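Local coordinates for De novo designed switch protein caging a hemagglutinin binder (sCageHA267_1S) (PDB 7CBC) that is a designed six-helix switch that cages a hemagglutinin-binding segment, probably holding it back from its target until a trigger opens the cage, at residues E28-L33 against R223-L228; R69-E74 against A121-A126; D113-A118 against Q209-N214; A173-S178 against L213-L218. All coordinates share one frame; numbering follows the deposited sequence.

All four contacts lie near the middle of a long six-helix bundle, their centres about 9 to 11 Å from the centre of the chain. Contacts 3 and 4 are the closest pair, with centres about 5 Å apart: they share Leu213 and Asn214, and Gln211 joins Ser178 between them. Contacts 1 and 2 have centres about 12 Å apart and meet where Leu225 packs on Phe122 and Ala29 on Ala71. Contacts 1 and 3, about 20 Å apart between centres, both draw on helix 195-239, as does contact 4, tied to contact 1 by the Arg223-Glu216 salt bridge. Leu213 also packs on helix 274-284 of the C-terminal segment, probably the caged binder.

Contact 1 (E28-L33 against R223-L228); sequences EAMARL and RALAQL
Met30, present as selenomethionine, spans the gap between helices 3-46 and 195-239 and is the residue of 28-33 that makes the contact, meeting Ala224, Leu225 and Leu228. The two helices belong to the six-helix bundle and run parallel here, 7° apart, with axes 11.3 Å from each other, a spacing that the Met30 side chain bridges. The contacts across it are apolar. With CG anti to the backbone N (chi1 -179°), the Met30 chain leaves its helix toward the neighbour and then bends about the CG-SE bond (chi3 79°), which sets the terminal methyl across the far helix, between Ala224 and Leu228. That methyl, CE, meets Ala224 CB at 3.6 Å and Leu228 CD1 at 3.7 Å, two residues one turn apart; Met30 and Leu228 reach toward each other tip to tip. The selenium rests against the backbone of Leu225, 3.7 Å from its N, and lies 4.0 Å from its CB. The rest of the Leu225 side chain serves another neighbour, packing on Phe122 and Leu129 of helix 99-142, while Ala224 and Leu228 also touch Ile262 of helix 245-268. The touching residues are all buried, at a place where several helices share one apolar interior. No hydrogen bond crosses between the segments. Polar pairing is instead found within helix 3-46, where Glu28 and Arg32 form a salt bridge one turn apart, and Arg32 NH2 has a second partner in Glu35. Arg32 NH1 donates to Glu28 OE2 over 2.7 Å; Glu28 OE2 lies in the guanidinium plane of Arg32, whereas NH1 approaches from above the carboxylate plane.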
loop_
_atom_site.group_PDB
_atom_site.type_symbol
_atom_site.label_atom_id
_atom_site.label_comp_id
_atom_site.label_asym_id
_atom_site.label_seq_id
_atom_site.Cartn_x
_atom_site.Cartn_y
_atom_site.Cartn_z
ATOM N N GLU A 28 -8.733 2.179 0.207
ATOM C CA GLU A 28 -10.074 2.638 0.543
ATOM C C GLU A 28 -10.055 4.108 0.954
ATOM O O GLU A 28 -10.818 4.919 0.424
ATOM C CB GLU A 28 -10.661 1.775 1.658
ATOM C CG GLU A 28 -12.174 1.917 1.851
ATOM C CD GLU A 28 -12.575 3.103 2.744
ATOM O OE1 GLU A 28 -11.739 3.570 3.554
ATOM O OE2 GLU A 28 -13.736 3.571 2.628
ATOM N N ALA A 29 -9.178 4.462 1.897
ATOM C CA ALA A 29 -9.092 5.834 2.371
ATOM C C ALA A 29 -8.750 6.794 1.248
ATOM O O ALA A 29 -9.221 7.936 1.245
ATOM C CB ALA A 29 -8.049 5.938 3.479
HETATM N N MSE A 30 -7.928 6.358 0.299
HETATM C CA MSE A 30 -7.575 7.178 -0.849
HETATM C C MSE A 30 -8.786 7.317 -1.767
HETATM O O MSE A 30 -9.001 8.368 -2.374
HETATM C CB MSE A 30 -6.373 6.570 -1.602
HETATM C CG MSE A 30 -5.924 7.390 -2.820
HETATM SE SE MSE A 30 -4.768 6.366 -4.029
HETATM C CE MSE A 30 -6.142 5.320 -4.941
ATOM N N ALA A 31 -9.598 6.257 -1.848
ATOM C CA ALA A 31 -10.852 6.365 -2.588
ATOM C C ALA A 31 -11.790 7.367 -1.929
ATOM O O ALA A 31 -12.419 8.184 -2.617
ATOM C CB ALA A 31 -11.524 5.000 -2.706
ATOM N N ARG A 32 -11.881 7.344 -0.596
ATOM C CA ARG A 32 -12.738 8.304 0.094
ATOM C C ARG A 32 -12.240 9.727 -0.106
ATOM O O ARG A 32 -13.033 10.622 -0.417
ATOM C CB ARG A 32 -12.833 7.989 1.585
ATOM C CG ARG A 32 -13.237 6.560 1.922
ATOM C CD ARG A 32 -14.719 6.294 1.734
ATOM N NE ARG A 32 -15.091 6.243 0.327
ATOM C CZ ARG A 32 -14.958 5.177 -0.454
ATOM N NH1 ARG A 32 -14.459 4.035 0.026
ATOM N NH2 ARG A 32 -15.326 5.255 -1.725
ATOM N N LEU A 33 -10.932 9.960 0.072
ATOM C CA LEU A 33 -10.382 11.307 -0.122
ATOM C C LEU A 33 -10.692 11.839 -1.515
ATOM O O LEU A 33 -11.090 13.001 -1.683
ATOM C CB LEU A 33 -8.873 11.304 0.103
ATOM C CG LEU A 33 -8.334 11.160 1.520
ATOM C CD1 LEU A 33 -6.817 11.012 1.486
ATOM C CD2 LEU A 33 -8.745 12.343 2.384
ATOM N N ARG A 223 1.181 4.397 -7.690
ATOM C CA ARG A 223 0.768 4.645 -9.069
ATOM C C ARG A 223 -0.665 5.145 -9.131
ATOM O O ARG A 223 -0.977 6.052 -9.907
ATOM C CB ARG A 223 0.935 3.385 -9.910
ATOM C CG ARG A 223 2.388 3.085 -10.218
ATOM C CD ARG A 223 2.537 2.047 -11.318
ATOM N NE ARG A 223 2.056 0.745 -10.884
ATOM C CZ ARG A 223 2.839 -0.220 -10.413
ATOM N NH1 ARG A 223 4.149 -0.032 -10.314
ATOM N NH2 ARG A 223 2.307 -1.372 -10.033
ATOM N N ALA A 224 -1.553 4.565 -8.324
ATOM C CA ALA A 224 -2.929 5.041 -8.289
ATOM C C ALA A 224 -3.006 6.462 -7.754
ATOM O O ALA A 224 -3.786 7.281 -8.261
ATOM C CB ALA A 224 -3.782 4.106 -7.438
ATOM N N LEU A 225 -2.220 6.773 -6.719
ATOM C CA LEU A 225 -2.228 8.130 -6.181
ATOM C C LEU A 225 -1.780 9.139 -7.232
ATOM O O LEU A 225 -2.418 10.189 -7.409
ATOM C CB LEU A 225 -1.336 8.206 -4.941
ATOM C CG LEU A 225 -1.218 9.550 -4.213
ATOM C CD1 LEU A 225 -2.600 10.054 -3.776
ATOM C CD2 LEU A 225 -0.231 9.497 -3.016
ATOM N N ALA A 226 -0.695 8.831 -7.955
ATOM C CA ALA A 226 -0.205 9.734 -8.995
ATOM C C ALA A 226 -1.226 9.910 -10.116
ATOM O O ALA A 226 -1.520 11.043 -10.529
ATOM C CB ALA A 226 1.123 9.236 -9.550
ATOM N N GLN A 227 -1.790 8.809 -10.618
ATOM C CA GLN A 227 -2.808 8.927 -11.663
ATOM C C GLN A 227 -4.025 9.713 -11.180
ATOM O O GLN A 227 -4.598 10.512 -11.939
ATOM C CB GLN A 227 -3.221 7.547 -12.151
ATOM C CG GLN A 227 -2.239 6.946 -13.130
ATOM C CD GLN A 227 -2.575 5.505 -13.449
ATOM O OE1 GLN A 227 -2.769 4.691 -12.546
ATOM N NE2 GLN A 227 -2.656 5.181 -14.737
ATOM N N LEU A 228 -4.440 9.504 -9.927
ATOM C CA LEU A 228 -5.552 10.279 -9.393
ATOM C C LEU A 228 -5.221 11.768 -9.340
ATOM O O LEU A 228 -6.082 12.612 -9.602
ATOM C CB LEU A 228 -5.926 9.774 -8.007
ATOM C CG LEU A 228 -6.801 8.529 -7.983
ATOM C CD1 LEU A 228 -7.354 8.351 -6.582
ATOM C CD2 LEU A 228 -7.913 8.597 -9.016
#

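Contact 2 (R69-E74 against A121-A126); sequences RRAEKE and AFLEAA
Leu123 drives its isobutyl group into the backbone of helix 50-93 between Ala71 and Glu72, joining it to helix 99-142, the next helix of the six-helix bundle. CG stands anti to the backbone N (chi1 177°), which projects both methyls from helix 99-142 across the interface. CD2 goes deepest: it lies 3.5 Å from Glu72 N and 3.6 Å from Ala71 C, on the peptide link itself, where the small Ala71 side chain lets it come close. Ala71 CB flanks the same group, 3.7 Å from Leu123 CD2, and also touches CD1. Ala71 faces a third helix too, packing on Leu26 and Ala29 of helix 3-46, while Phe122 turns to Leu221 and Leu225 of helix 195-239. Glu72 meets the leucine differently. Its side chain crosses that of Leu123 at about a right angle, offering a methylene to the methyl while the extended chain carries the carboxylate onward. Glu72 is exposed, and the closure of this edge by its aliphatic part leaves the charge beyond the apolar contact. Glu124 lies on the same side, the like-charged Glu72 OE2 and Glu124 OE1 being 6.5 Å apart. The methylene concerned is CG of Glu72, 3.7 Å from Leu123 CD2.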
loop_
_atom_site.group_PDB
_atom_site.type_symbol
_atom_site.label_atom_id
_atom_site.label_comp_id
_atom_site.label_asym_id
_atom_site.label_seq_id
_atom_site.Cartn_x
_atom_site.Cartn_y
_atom_site.Cartn_z
ATOM N N ARG A 69 -6.681 10.616 9.841
ATOM C CA ARG A 69 -6.402 10.161 11.201
ATOM C C ARG A 69 -6.830 8.711 11.411
ATOM O O ARG A 69 -6.173 7.971 12.153
ATOM C CB ARG A 69 -7.085 11.084 12.210
ATOM C CG ARG A 69 -6.982 10.616 13.651
ATOM C CD ARG A 69 -8.054 11.244 14.557
ATOM N NE ARG A 69 -9.361 10.597 14.421
ATOM C CZ ARG A 69 -9.630 9.352 14.817
ATOM N NH1 ARG A 69 -8.688 8.606 15.373
ATOM N NH2 ARG A 69 -10.845 8.849 14.650
ATOM N N ARG A 70 -7.911 8.276 10.772
ATOM C CA ARG A 70 -8.305 6.884 10.937
ATOM C C ARG A 70 -7.418 5.951 10.104
ATOM O O ARG A 70 -7.167 4.813 10.509
ATOM C CB ARG A 70 -9.790 6.736 10.599
ATOM C CG ARG A 70 -10.225 5.338 10.265
ATOM C CD ARG A 70 -11.297 5.351 9.204
ATOM N NE ARG A 70 -10.786 6.064 8.046
ATOM C CZ ARG A 70 -9.833 5.615 7.234
ATOM N NH1 ARG A 70 -9.262 4.402 7.402
ATOM N NH2 ARG A 70 -9.444 6.393 6.239
ATOM N N ALA A 71 -6.891 6.420 8.967
ATOM C CA ALA A 71 -5.895 5.634 8.236
ATOM C C ALA A 71 -4.569 5.557 8.988
ATOM O O ALA A 71 -3.878 4.536 8.910
ATOM C CB ALA A 71 -5.672 6.212 6.832
ATOM N N GLU A 72 -4.190 6.612 9.717
ATOM C CA GLU A 72 -3.037 6.502 10.608
ATOM C C GLU A 72 -3.261 5.449 11.684
ATOM O O GLU A 72 -2.307 4.795 12.122
ATOM C CB GLU A 72 -2.732 7.849 11.258
ATOM C CG GLU A 72 -2.298 8.899 10.274
ATOM C CD GLU A 72 -2.190 10.285 10.887
ATOM O OE1 GLU A 72 -2.509 10.458 12.089
ATOM O OE2 GLU A 72 -1.795 11.208 10.146
ATOM N N LYS A 73 -4.515 5.281 12.120
ATOM C CA LYS A 73 -4.848 4.271 13.118
ATOM C C LYS A 73 -4.696 2.862 12.558
ATOM O O LYS A 73 -4.231 1.963 13.261
ATOM C CB LYS A 73 -6.275 4.499 13.625
ATOM C CG LYS A 73 -6.761 3.518 14.695
ATOM C CD LYS A 73 -6.026 3.728 16.016
ATOM C CE LYS A 73 -6.766 3.092 17.192
ATOM N NZ LYS A 73 -7.190 1.681 16.929
ATOM N N GLU A 74 -5.102 2.640 11.300
ATOM C CA GLU A 74 -4.907 1.324 10.688
ATOM C C GLU A 74 -3.428 0.977 10.589
ATOM O O GLU A 74 -3.046 -0.185 10.749
ATOM C CB GLU A 74 -5.551 1.270 9.298
ATOM C CG GLU A 74 -7.087 1.471 9.250
ATOM C CD GLU A 74 -7.865 0.164 9.400
ATOM O OE1 GLU A 74 -7.568 -0.609 10.338
ATOM O OE2 GLU A 74 -8.768 -0.097 8.572
ATOM N N ALA A 121 4.969 6.687 4.966
ATOM C CA ALA A 121 5.398 7.622 3.940
ATOM C C ALA A 121 4.334 7.790 2.868
ATOM O O ALA A 121 4.097 8.904 2.399
ATOM C CB ALA A 121 6.717 7.159 3.328
ATOM N N PHE A 122 3.668 6.702 2.466
ATOM C CA PHE A 122 2.646 6.851 1.435
ATOM C C PHE A 122 1.462 7.666 1.942
ATOM O O PHE A 122 0.933 8.531 1.223
ATOM C CB PHE A 122 2.162 5.491 0.939
ATOM C CG PHE A 122 0.905 5.573 0.119
ATOM C CD1 PHE A 122 0.961 5.911 -1.225
ATOM C CD2 PHE A 122 -0.338 5.334 0.700
ATOM C CE1 PHE A 122 -0.204 6.017 -1.985
ATOM C CE2 PHE A 122 -1.506 5.439 -0.048
ATOM C CZ PHE A 122 -1.440 5.782 -1.392
ATOM N N LEU A 123 1.017 7.396 3.168
ATOM C CA LEU A 123 -0.150 8.094 3.683
ATOM C C LEU A 123 0.134 9.582 3.837
ATOM O O LEU A 123 -0.745 10.421 3.604
ATOM C CB LEU A 123 -0.583 7.473 5.009
ATOM C CG LEU A 123 -1.767 8.145 5.704
ATOM C CD1 LEU A 123 -2.942 8.312 4.755
ATOM C CD2 LEU A 123 -2.191 7.372 6.949
ATOM N N GLU A 124 1.370 9.930 4.198
ATOM C CA GLU A 124 1.707 11.333 4.367
ATOM C C GLU A 124 1.638 12.072 3.034
ATOM O O GLU A 124 1.080 13.180 2.958
ATOM C CB GLU A 124 3.077 11.446 5.048
ATOM C CG GLU A 124 3.021 11.005 6.530
ATOM C CD GLU A 124 4.395 10.798 7.200
ATOM O OE1 GLU A 124 4.436 10.603 8.445
ATOM O OE2 GLU A 124 5.430 10.817 6.490
ATOM N N ALA A 125 2.117 11.444 1.959
ATOM C CA ALA A 125 1.965 12.037 0.632
ATOM C C ALA A 125 0.501 12.177 0.250
ATOM O O ALA A 125 0.120 13.145 -0.413
ATOM C CB ALA A 125 2.701 11.210 -0.421
ATOM N N ALA A 126 -0.343 11.227 0.647
ATOM C CA ALA A 126 -1.764 11.371 0.327
ATOM C C ALA A 126 -2.398 12.517 1.108
ATOM O O ALA A 126 -3.252 13.246 0.575
ATOM C CB ALA A 126 -2.502 10.056 0.596
#

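Contact 3 (D113-A118 against Q209-N214); sequences DLNLRA and QLQRLN
Gln211 and Asn115 face each other from opposite directions, side-chain amide to side-chain amide. From CB of Gln211 the chain sets out with CG anti to the backbone N, then bends at chi2 (50°), which swings the amide from its own helix toward helix 99-142. CD follows, 3.5 Å from Asn115 OD1, and beyond it the two amide planes are only 26° apart. NE2 donates to Asn115 OD1 over 2.7 Å, reaching a lone pair in the carbonyl plane; it also bonds to helix 146-190. OE1 takes two hydrogens: one from Asn115 ND2 at 3.0 Å, again on an in-plane lone pair, and one from Asn214 ND2 at 3.0 Å, tilted from the plane. A leucine in place of Gln211 would probably leave Asn115 OD1 and Asn214 ND2 without this buried partner, Asn115 ND2 with Gln112 as its remaining named mate, and both amides less firmly set. The chain of bonds continues: Asn115 ND2 also reaches Gln112 OE1, and Asn214 OD1 meets Asn19 ND2 of helix 3-46. Reciprocal pairing of two amides, with a third amide donating to the shared OE1, which helps to set the rotation of Gln211, is the arrangement of a buried hydrogen-bond network in a de novo designed helical bundle.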
loop_
_atom_site.group_PDB
_atom_site.type_symbol
_atom_site.label_atom_id
_atom_site.label_comp_id
_atom_site.label_asym_id
_atom_site.label_seq_id
_atom_site.Cartn_x
_atom_site.Cartn_y
_atom_site.Cartn_z
ATOM N N ASP A 113 9.509 -3.704 9.527
ATOM C CA ASP A 113 9.522 -2.319 9.968
ATOM C C ASP A 113 9.696 -1.374 8.787
ATOM O O ASP A 113 9.100 -0.288 8.768
ATOM C CB ASP A 113 10.614 -2.110 11.012
ATOM C CG ASP A 113 10.583 -0.718 11.609
ATOM O OD1 ASP A 113 11.410 0.117 11.192
ATOM O OD2 ASP A 113 9.731 -0.457 12.487
ATOM N N LEU A 114 10.484 -1.774 7.781
ATOM C CA LEU A 114 10.575 -0.971 6.560
ATOM C C LEU A 114 9.213 -0.820 5.901
ATOM O O LEU A 114 8.824 0.283 5.485
ATOM C CB LEU A 114 11.545 -1.608 5.567
ATOM C CG LEU A 114 13.037 -1.652 5.856
ATOM C CD1 LEU A 114 13.727 -2.288 4.658
ATOM C CD2 LEU A 114 13.572 -0.251 6.124
ATOM N N ASN A 115 8.479 -1.930 5.775
ATOM C CA ASN A 115 7.179 -1.877 5.118
ATOM C C ASN A 115 6.245 -0.898 5.820
ATOM O O ASN A 115 5.530 -0.139 5.162
ATOM C CB ASN A 115 6.571 -3.279 5.061
ATOM C CG ASN A 115 7.383 -4.218 4.193
ATOM O OD1 ASN A 115 8.009 -3.797 3.220
ATOM N ND2 ASN A 115 7.388 -5.490 4.546
ATOM N N LEU A 116 6.266 -0.874 7.154
ATOM C CA LEU A 116 5.398 0.035 7.900
ATOM C C LEU A 116 5.808 1.490 7.701
ATOM O O LEU A 116 4.964 2.346 7.415
ATOM C CB LEU A 116 5.414 -0.343 9.382
ATOM C CG LEU A 116 4.748 -1.696 9.613
ATOM C CD1 LEU A 116 4.745 -2.086 11.082
ATOM C CD2 LEU A 116 3.340 -1.653 9.070
ATOM N N ARG A 117 7.105 1.792 7.818
ATOM C CA ARG A 117 7.567 3.152 7.550
ATOM C C ARG A 117 7.235 3.597 6.130
ATOM O O ARG A 117 6.934 4.777 5.899
ATOM C CB ARG A 117 9.069 3.255 7.817
ATOM C CG ARG A 117 9.387 3.115 9.294
ATOM C CD ARG A 117 10.844 2.763 9.578
ATOM N NE ARG A 117 11.111 2.857 11.012
ATOM C CZ ARG A 117 11.414 3.998 11.624
ATOM N NH1 ARG A 117 11.494 5.121 10.915
ATOM N NH2 ARG A 117 11.627 4.024 12.935
ATOM N N ALA A 118 7.277 2.671 5.171
ATOM C CA ALA A 118 6.905 3.003 3.801
ATOM C C ALA A 118 5.405 3.257 3.688
ATOM O O ALA A 118 4.977 4.169 2.975
ATOM C CB ALA A 118 7.353 1.886 2.854
ATOM N N GLN A 209 10.858 -13.384 -2.085
ATOM C CA GLN A 209 9.675 -13.448 -2.931
ATOM C C GLN A 209 8.482 -12.759 -2.265
ATOM O O GLN A 209 7.765 -11.971 -2.901
ATOM C CB GLN A 209 9.377 -14.912 -3.243
ATOM C CG GLN A 209 8.639 -15.154 -4.527
ATOM C CD GLN A 209 8.533 -16.634 -4.849
ATOM O OE1 GLN A 209 9.225 -17.467 -4.257
ATOM N NE2 GLN A 209 7.649 -16.970 -5.780
ATOM N N LEU A 210 8.261 -13.027 -0.974
ATOM C CA LEU A 210 7.143 -12.395 -0.274
ATOM C C LEU A 210 7.354 -10.894 -0.124
ATOM O O LEU A 210 6.418 -10.106 -0.321
ATOM C CB LEU A 210 6.955 -13.046 1.091
ATOM C CG LEU A 210 6.602 -14.526 1.015
ATOM C CD1 LEU A 210 6.843 -15.190 2.344
ATOM C CD2 LEU A 210 5.153 -14.689 0.587
ATOM N N GLN A 211 8.580 -10.473 0.202
ATOM C CA GLN A 211 8.856 -9.046 0.308
ATOM C C GLN A 211 8.626 -8.329 -1.014
ATOM O O GLN A 211 8.278 -7.135 -1.033
ATOM C CB GLN A 211 10.281 -8.836 0.805
ATOM C CG GLN A 211 10.684 -7.395 1.028
ATOM C CD GLN A 211 9.691 -6.579 1.874
ATOM O OE1 GLN A 211 8.739 -7.109 2.470
ATOM N NE2 GLN A 211 9.952 -5.282 1.964
ATOM N N ARG A 212 8.807 -9.039 -2.127
ATOM C CA ARG A 212 8.532 -8.464 -3.442
ATOM C C ARG A 212 7.066 -8.065 -3.567
ATOM O O ARG A 212 6.747 -7.011 -4.133
ATOM C CB ARG A 212 8.917 -9.479 -4.528
ATOM C CG ARG A 212 9.421 -8.917 -5.851
ATOM C CD ARG A 212 9.804 -10.067 -6.816
ATOM N NE ARG A 212 11.033 -10.753 -6.406
ATOM C CZ ARG A 212 11.149 -12.062 -6.188
ATOM N NH1 ARG A 212 10.106 -12.874 -6.355
ATOM N NH2 ARG A 212 12.321 -12.561 -5.813
ATOM N N LEU A 213 6.160 -8.892 -3.041
ATOM C CA LEU A 213 4.738 -8.569 -3.098
ATOM C C LEU A 213 4.387 -7.456 -2.120
ATOM O O LEU A 213 3.575 -6.586 -2.441
ATOM C CB LEU A 213 3.888 -9.817 -2.825
ATOM C CG LEU A 213 2.362 -9.737 -3.056
ATOM C CD1 LEU A 213 1.778 -11.103 -3.350
ATOM C CD2 LEU A 213 1.623 -9.135 -1.862
ATOM N N ASN A 214 4.963 -7.480 -0.916
ATOM C CA ASN A 214 4.769 -6.374 0.020
ATOM C C ASN A 214 5.161 -5.043 -0.615
ATOM O O ASN A 214 4.489 -4.028 -0.414
ATOM C CB ASN A 214 5.597 -6.594 1.292
ATOM C CG ASN A 214 5.171 -7.827 2.091
ATOM O OD1 ASN A 214 3.988 -8.150 2.172
ATOM N ND2 ASN A 214 6.154 -8.523 2.699
#

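Contact 4 (A173-S178 against L213-L218); sequences AAKRES and LNLELL
Ala174 O is gripped twice by Ser178, whose OG donates over 2.9 Å and whose backbone N donates over 3.0 Å, the two approaching from opposite faces of the carbonyl plane; Leu215 packs against both residues from the facing helix. The second bond is the ordinary helical one. The first arises because OG is turned beside the backbone N (chi1 -74°), where it can fold back onto the preceding turn of helix 146-190. OG is also the acceptor for Gln211 NE2, a bond to helix 195-239. With an alanine in place of Ser178, the buried NE2 of Gln211 would probably lose this acceptor and its amide be less firmly set. Across the interface itself the helices run antiparallel, at 171°, with axes 10.7 Å apart, and the touching is done by Leu215. Its CD1 presses on the backbone of helix 146-190, 3.7 Å from Lys175 CA, and lies 4.1 Å from Ser178 OG. CD2 points to Ala174, 4.1 Å from that CB. Lys175 adds only the root of its side chain: CB lies 4.1 Å from Leu215 CD1, and the long chain runs on to a salt bridge between NZ and Glu179. Leu218, one turn along, meets Ala118 of helix 99-142. One leucine therefore seals a small patch made of alanine, serine and the base of a lysine. The serine hydroxyl, beside a methyl in a buried place, is satisfied as both donor and acceptor, so its polarity probably costs this largely apolar contact little.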
loop_
_atom_site.group_PDB
_atom_site.type_symbol
_atom_site.label_atom_id
_atom_site.label_comp_id
_atom_site.label_asym_id
_atom_site.label_seq_id
_atom_site.Cartn_x
_atom_site.Cartn_y
_atom_site.Cartn_z
ATOM N N ALA A 173 13.651 3.676 -1.532
ATOM C CA ALA A 173 14.543 3.421 -0.406
ATOM C C ALA A 173 14.146 2.156 0.338
ATOM O O ALA A 173 15.017 1.406 0.809
ATOM C CB ALA A 173 14.557 4.602 0.554
ATOM N N ALA A 174 12.837 1.920 0.475
ATOM C CA ALA A 174 12.376 0.678 1.084
ATOM C C ALA A 174 12.835 -0.525 0.271
ATOM O O ALA A 174 13.216 -1.564 0.832
ATOM C CB ALA A 174 10.854 0.696 1.220
ATOM N N LYS A 175 12.823 -0.399 -1.054
ATOM C CA LYS A 175 13.287 -1.489 -1.899
ATOM C C LYS A 175 14.771 -1.752 -1.680
ATOM O O LYS A 175 15.186 -2.885 -1.407
ATOM C CB LYS A 175 13.003 -1.173 -3.366
ATOM C CG LYS A 175 13.560 -2.235 -4.313
ATOM C CD LYS A 175 13.141 -1.999 -5.761
ATOM C CE LYS A 175 13.662 -3.114 -6.650
ATOM N NZ LYS A 175 13.251 -4.452 -6.138
ATOM N N ARG A 176 15.588 -0.705 -1.775
ATOM C CA ARG A 176 17.023 -0.901 -1.670
ATOM C C ARG A 176 17.427 -1.397 -0.289
ATOM O O ARG A 176 18.346 -2.212 -0.177
ATOM C CB ARG A 176 17.741 0.392 -2.019
ATOM C CG ARG A 176 17.899 0.619 -3.522
ATOM C CD ARG A 176 18.905 1.724 -3.754
ATOM N NE ARG A 176 19.870 1.714 -2.658
ATOM C CZ ARG A 176 20.931 0.917 -2.605
ATOM N NH1 ARG A 176 21.182 0.073 -3.605
ATOM N NH2 ARG A 176 21.736 0.960 -1.547
ATOM N N GLU A 177 16.740 -0.942 0.763
ATOM C CA GLU A 177 17.044 -1.400 2.119
ATOM C C GLU A 177 16.548 -2.832 2.367
ATOM O O GLU A 177 17.106 -3.552 3.210
ATOM C CB GLU A 177 16.445 -0.404 3.125
ATOM C CG GLU A 177 16.859 -0.610 4.590
ATOM C CD GLU A 177 18.368 -0.699 4.793
ATOM O OE1 GLU A 177 19.113 0.030 4.097
ATOM O OE2 GLU A 177 18.810 -1.501 5.655
ATOM N N SER A 178 15.517 -3.271 1.639
ATOM C CA SER A 178 15.076 -4.656 1.739
ATOM C C SER A 178 16.109 -5.602 1.139
ATOM O O SER A 178 16.415 -6.656 1.715
ATOM C CB SER A 178 13.729 -4.827 1.043
ATOM O OG SER A 178 12.690 -4.263 1.812
ATOM N N LEU A 213 6.160 -8.892 -3.041
ATOM C CA LEU A 213 4.738 -8.569 -3.098
ATOM C C LEU A 213 4.387 -7.456 -2.120
ATOM O O LEU A 213 3.575 -6.586 -2.441
ATOM C CB LEU A 213 3.888 -9.817 -2.825
ATOM C CG LEU A 213 2.362 -9.737 -3.056
ATOM C CD1 LEU A 213 1.778 -11.103 -3.350
ATOM C CD2 LEU A 213 1.623 -9.135 -1.862
ATOM N N ASN A 214 4.963 -7.480 -0.916
ATOM C CA ASN A 214 4.769 -6.374 0.020
ATOM C C ASN A 214 5.161 -5.043 -0.615
ATOM O O ASN A 214 4.489 -4.028 -0.414
ATOM C CB ASN A 214 5.597 -6.594 1.292
ATOM C CG ASN A 214 5.171 -7.827 2.091
ATOM O OD1 ASN A 214 3.988 -8.150 2.172
ATOM N ND2 ASN A 214 6.154 -8.523 2.699
ATOM N N LEU A 215 6.273 -5.017 -1.354
ATOM C CA LEU A 215 6.718 -3.765 -1.954
ATOM C C LEU A 215 5.848 -3.383 -3.144
ATOM O O LEU A 215 5.587 -2.195 -3.362
ATOM C CB LEU A 215 8.193 -3.870 -2.365
ATOM C CG LEU A 215 9.196 -3.898 -1.205
ATOM C CD1 LEU A 215 10.645 -4.086 -1.705
ATOM C CD2 LEU A 215 9.072 -2.650 -0.300
ATOM N N GLU A 216 5.359 -4.368 -3.904
ATOM C CA GLU A 216 4.478 -4.048 -5.024
ATOM C C GLU A 216 3.142 -3.479 -4.540
ATOM O O GLU A 216 2.552 -2.623 -5.214
ATOM C CB GLU A 216 4.273 -5.289 -5.890
ATOM C CG GLU A 216 3.448 -5.070 -7.149
ATOM C CD GLU A 216 4.158 -4.230 -8.193
ATOM O OE1 GLU A 216 5.388 -4.048 -8.072
ATOM O OE2 GLU A 216 3.475 -3.741 -9.131
ATOM N N LEU A 217 2.659 -3.926 -3.376
ATOM C CA LEU A 217 1.518 -3.270 -2.742
ATOM C C LEU A 217 1.702 -1.757 -2.708
ATOM O O LEU A 217 0.820 -1.005 -3.120
ATOM C CB LEU A 217 1.325 -3.813 -1.323
ATOM C CG LEU A 217 0.834 -5.258 -1.190
ATOM C CD1 LEU A 217 0.668 -5.596 0.258
ATOM C CD2 LEU A 217 -0.505 -5.397 -1.913
ATOM N N LEU A 218 2.869 -1.299 -2.247
ATOM C CA LEU A 218 3.097 0.131 -2.093
ATOM C C LEU A 218 3.244 0.815 -3.441
ATOM O O LEU A 218 2.798 1.955 -3.613
ATOM C CB LEU A 218 4.336 0.379 -1.243
ATOM C CG LEU A 218 4.219 -0.171 0.175
ATOM C CD1 LEU A 218 5.587 -0.294 0.815
ATOM C CD2 LEU A 218 3.309 0.694 1.021
#